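Alanine racemase (Corynebacterium glutamicum, PDB 2DY3) is a pyridoxal-5'-phosphate-binding enzyme of the alanine racemase family, with an N-terminal TIM-barrel-type domain followed by a C-terminal beta domain. Local coordinates at residues D93-L98 and H116-I121. Residues are numbered along the deposited sequence; the frame is centred on the assembly and turned at random.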
loop_
_atom_site.group_PDB
_atom_site.type_symbol
_atom_site.label_atom_id
_atom_site.label_comp_id
_atom_site.label_asym_id
_atom_site.label_seq_id
_atom_site.Cartn_x
_atom_site.Cartn_y
_atom_site.Cartn_z
ATOM N N ASP B 93 -18.178 -4.407 23.883
ATOM C CA ASP B 93 -18.426 -3.242 24.726
ATOM C C ASP B 93 -18.800 -2.005 23.909
ATOM O O ASP B 93 -19.441 -1.083 24.422
ATOM C CB ASP B 93 -17.190 -2.904 25.571
ATOM C CG ASP B 93 -16.837 -3.990 26.566
ATOM O OD1 ASP B 93 -17.746 -4.721 27.006
ATOM O OD2 ASP B 93 -15.643 -4.097 26.923
ATOM N N ARG B 94 -18.386 -1.988 22.645
ATOM C CA ARG B 94 -18.662 -0.864 21.756
ATOM C C ARG B 94 -19.852 -1.142 20.831
ATOM O O ARG B 94 -20.008 -0.501 19.787
ATOM C CB ARG B 94 -17.411 -0.545 20.931
ATOM C CG ARG B 94 -16.201 -0.173 21.781
ATOM C CD ARG B 94 -15.872 1.302 21.654
ATOM N NE ARG B 94 -14.922 1.547 20.580
ATOM C CZ ARG B 94 -14.732 2.725 19.995
ATOM N NH1 ARG B 94 -15.436 3.786 20.368
ATOM N NH2 ARG B 94 -13.818 2.841 19.047
ATOM N N ASN B 95 -20.687 -2.097 21.223
ATOM C CA ASN B 95 -21.868 -2.463 20.445
ATOM C C ASN B 95 -21.522 -2.865 19.016
ATOM O O ASN B 95 -22.184 -2.463 18.061
ATOM C CB ASN B 95 -22.882 -1.312 20.440
ATOM C CG ASN B 95 -24.175 -1.674 19.724
ATOM O OD1 ASN B 95 -24.725 -2.765 19.918
ATOM N ND2 ASN B 95 -24.673 -0.757 18.901
ATOM N N ILE B 96 -20.472 -3.662 18.878
ATOM C CA ILE B 96 -20.056 -4.148 17.571
ATOM C C ILE B 96 -20.505 -5.602 17.443
ATOM O O ILE B 96 -20.216 -6.426 18.310
ATOM C CB ILE B 96 -18.514 -4.078 17.410
ATOM C CG1 ILE B 96 -18.068 -2.615 17.372
ATOM C CG2 ILE B 96 -18.085 -4.811 16.137
ATOM C CD1 ILE B 96 -16.568 -2.417 17.471
ATOM N N ASP B 97 -21.243 -5.909 16.380
ATOM C CA ASP B 97 -21.695 -7.274 16.156
ATOM C C ASP B 97 -20.502 -8.107 15.694
ATOM O O ASP B 97 -19.689 -7.648 14.895
ATOM C CB ASP B 97 -22.787 -7.324 15.080
ATOM C CG ASP B 97 -24.083 -6.666 15.519
ATOM O OD1 ASP B 97 -25.115 -6.940 14.884
ATOM O OD2 ASP B 97 -24.073 -5.877 16.485
ATOM N N LEU B 98 -20.403 -9.332 16.200
ATOM C CA LEU B 98 -19.313 -10.220 15.829
ATOM C C LEU B 98 -19.851 -11.428 15.091
ATOM O O LEU B 98 -20.864 -12.009 15.488
ATOM C CB LEU B 98 -18.562 -10.701 17.074
ATOM C CG LEU B 98 -17.804 -9.669 17.901
ATOM C CD1 LEU B 98 -17.229 -10.337 19.141
ATOM C CD2 LEU B 98 -16.701 -9.041 17.053
ATOM N N HIS B 116 -25.481 -8.374 26.843
ATOM C CA HIS B 116 -26.157 -8.795 25.615
ATOM C C HIS B 116 -25.237 -8.718 24.398
ATOM O O HIS B 116 -24.956 -7.637 23.887
ATOM C CB HIS B 116 -27.398 -7.925 25.408
ATOM C CG HIS B 116 -28.080 -8.138 24.096
ATOM N ND1 HIS B 116 -27.564 -7.673 22.907
ATOM C CD2 HIS B 116 -29.245 -8.754 23.786
ATOM C CE1 HIS B 116 -28.383 -7.990 21.921
ATOM N NE2 HIS B 116 -29.411 -8.647 22.427
ATOM N N ILE B 117 -24.789 -9.878 23.931
ATOM C CA ILE B 117 -23.870 -9.962 22.801
ATOM C C ILE B 117 -24.545 -10.248 21.455
ATOM O O ILE B 117 -25.132 -11.311 21.265
ATOM C CB ILE B 117 -22.806 -11.056 23.067
ATOM C CG1 ILE B 117 -22.085 -10.761 24.383
ATOM C CG2 ILE B 117 -21.813 -11.119 21.918
ATOM C CD1 ILE B 117 -21.267 -11.922 24.906
ATOM N N ARG B 118 -24.455 -9.294 20.530
ATOM C CA ARG B 118 -25.039 -9.456 19.200
ATOM C C ARG B 118 -24.055 -10.194 18.292
ATOM O O ARG B 118 -22.906 -9.773 18.127
ATOM C CB ARG B 118 -25.378 -8.088 18.582
ATOM C CG ARG B 118 -26.701 -7.471 19.073
ATOM C CD ARG B 118 -26.838 -6.004 18.670
ATOM N NE ARG B 118 -26.819 -5.814 17.219
ATOM C CZ ARG B 118 -27.854 -6.037 16.414
ATOM N NH1 ARG B 118 -29.012 -6.455 16.911
ATOM N NH2 ARG B 118 -27.726 -5.854 15.108
ATOM N N VAL B 119 -24.507 -11.300 17.714
ATOM C CA VAL B 119 -23.669 -12.080 16.820
ATOM C C VAL B 119 -24.403 -12.427 15.527
ATOM O O VAL B 119 -25.637 -12.433 15.469
ATOM C CB VAL B 119 -23.203 -13.413 17.477
ATOM C CG1 VAL B 119 -22.439 -13.141 18.754
ATOM C CG2 VAL B 119 -24.401 -14.302 17.750
ATOM N N SER B 120 -23.629 -12.701 14.487
ATOM C CA SER B 120 -24.184 -13.096 13.202
ATOM C C SER B 120 -23.390 -14.329 12.808
ATOM O O SER B 120 -22.160 -14.304 12.807
ATOM C CB SER B 120 -24.008 -11.980 12.172
ATOM O OG SER B 120 -24.512 -12.388 10.913
ATOM N N ILE B 121 -24.079 -15.417 12.496
ATOM C CA ILE B 121 -23.379 -16.641 12.141
ATOM C C ILE B 121 -22.897 -16.641 10.699
ATOM O O ILE B 121 -23.700 -16.555 9.772
ATOM C CB ILE B 121 -24.266 -17.891 12.345
ATOM C CG1 ILE B 121 -24.920 -17.865 13.729
ATOM C CG2 ILE B 121 -23.413 -19.140 12.232
ATOM C CD1 ILE B 121 -25.925 -18.987 13.942
HETATM O O HOH W 1 -21.010 -8.387 19.630
#
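Asp97 and Leu98 meet Arg118, Val119 and Ser120 where two neighbouring parallel strands, 97-100 and 117-122, begin to pair in the N-terminal TIM-barrel-type domain; helix 103-110 completes the beta-alpha-beta unit between them. Leu98 lies beside Val119 and grips the second strand with both polar backbone atoms: its N donates to Arg118 O (3.2 Å), and its O accepts from Ser120 N (3.0 Å). The same Leu98 O also receives a CA-H...O contact from Val119 CA. Before the strand, Asn95, at positive phi, is the C-prime residue of the Schellman motif that ends helix 88-92, a place that suits asparagine because it tolerates this backbone conformation. Beyond that turn, Arg118 O takes a water as well as the Leu98 N-H; the water appears to bridge to Ile96 O, although its 2.5 Å approach to Ile96 O is doubtfully short.

Leu98 and Val119 share one face of the sheet, where Leu98 packs on Phe88 and Ile92 of helix 88-92; branched, apolar residues suit this buried layer. On the other face Asp97 and Arg118 form a salt bridge. The arginine chain bends at chi3 (60°), which brings NE back to the carboxylate: NE donates to the syn side of Asp97 OD2 at 2.8 Å, not far from the carboxylate plane, while NH2 reaches Asp97 OD1, also at 2.8 Å, through a weak bond with an N-H...O angle of 117°. Carboxylate and guanidinium planes are turned 53° apart, so this is a twisted pairing, not a flat two-pronged one. Arg118 NH2 makes a second salt bridge, with Glu76 of strand 76-81. Arg118 probably helps to keep the buried Asp97 ionised and to tie the three strands together, although two carboxylates share its single positive charge.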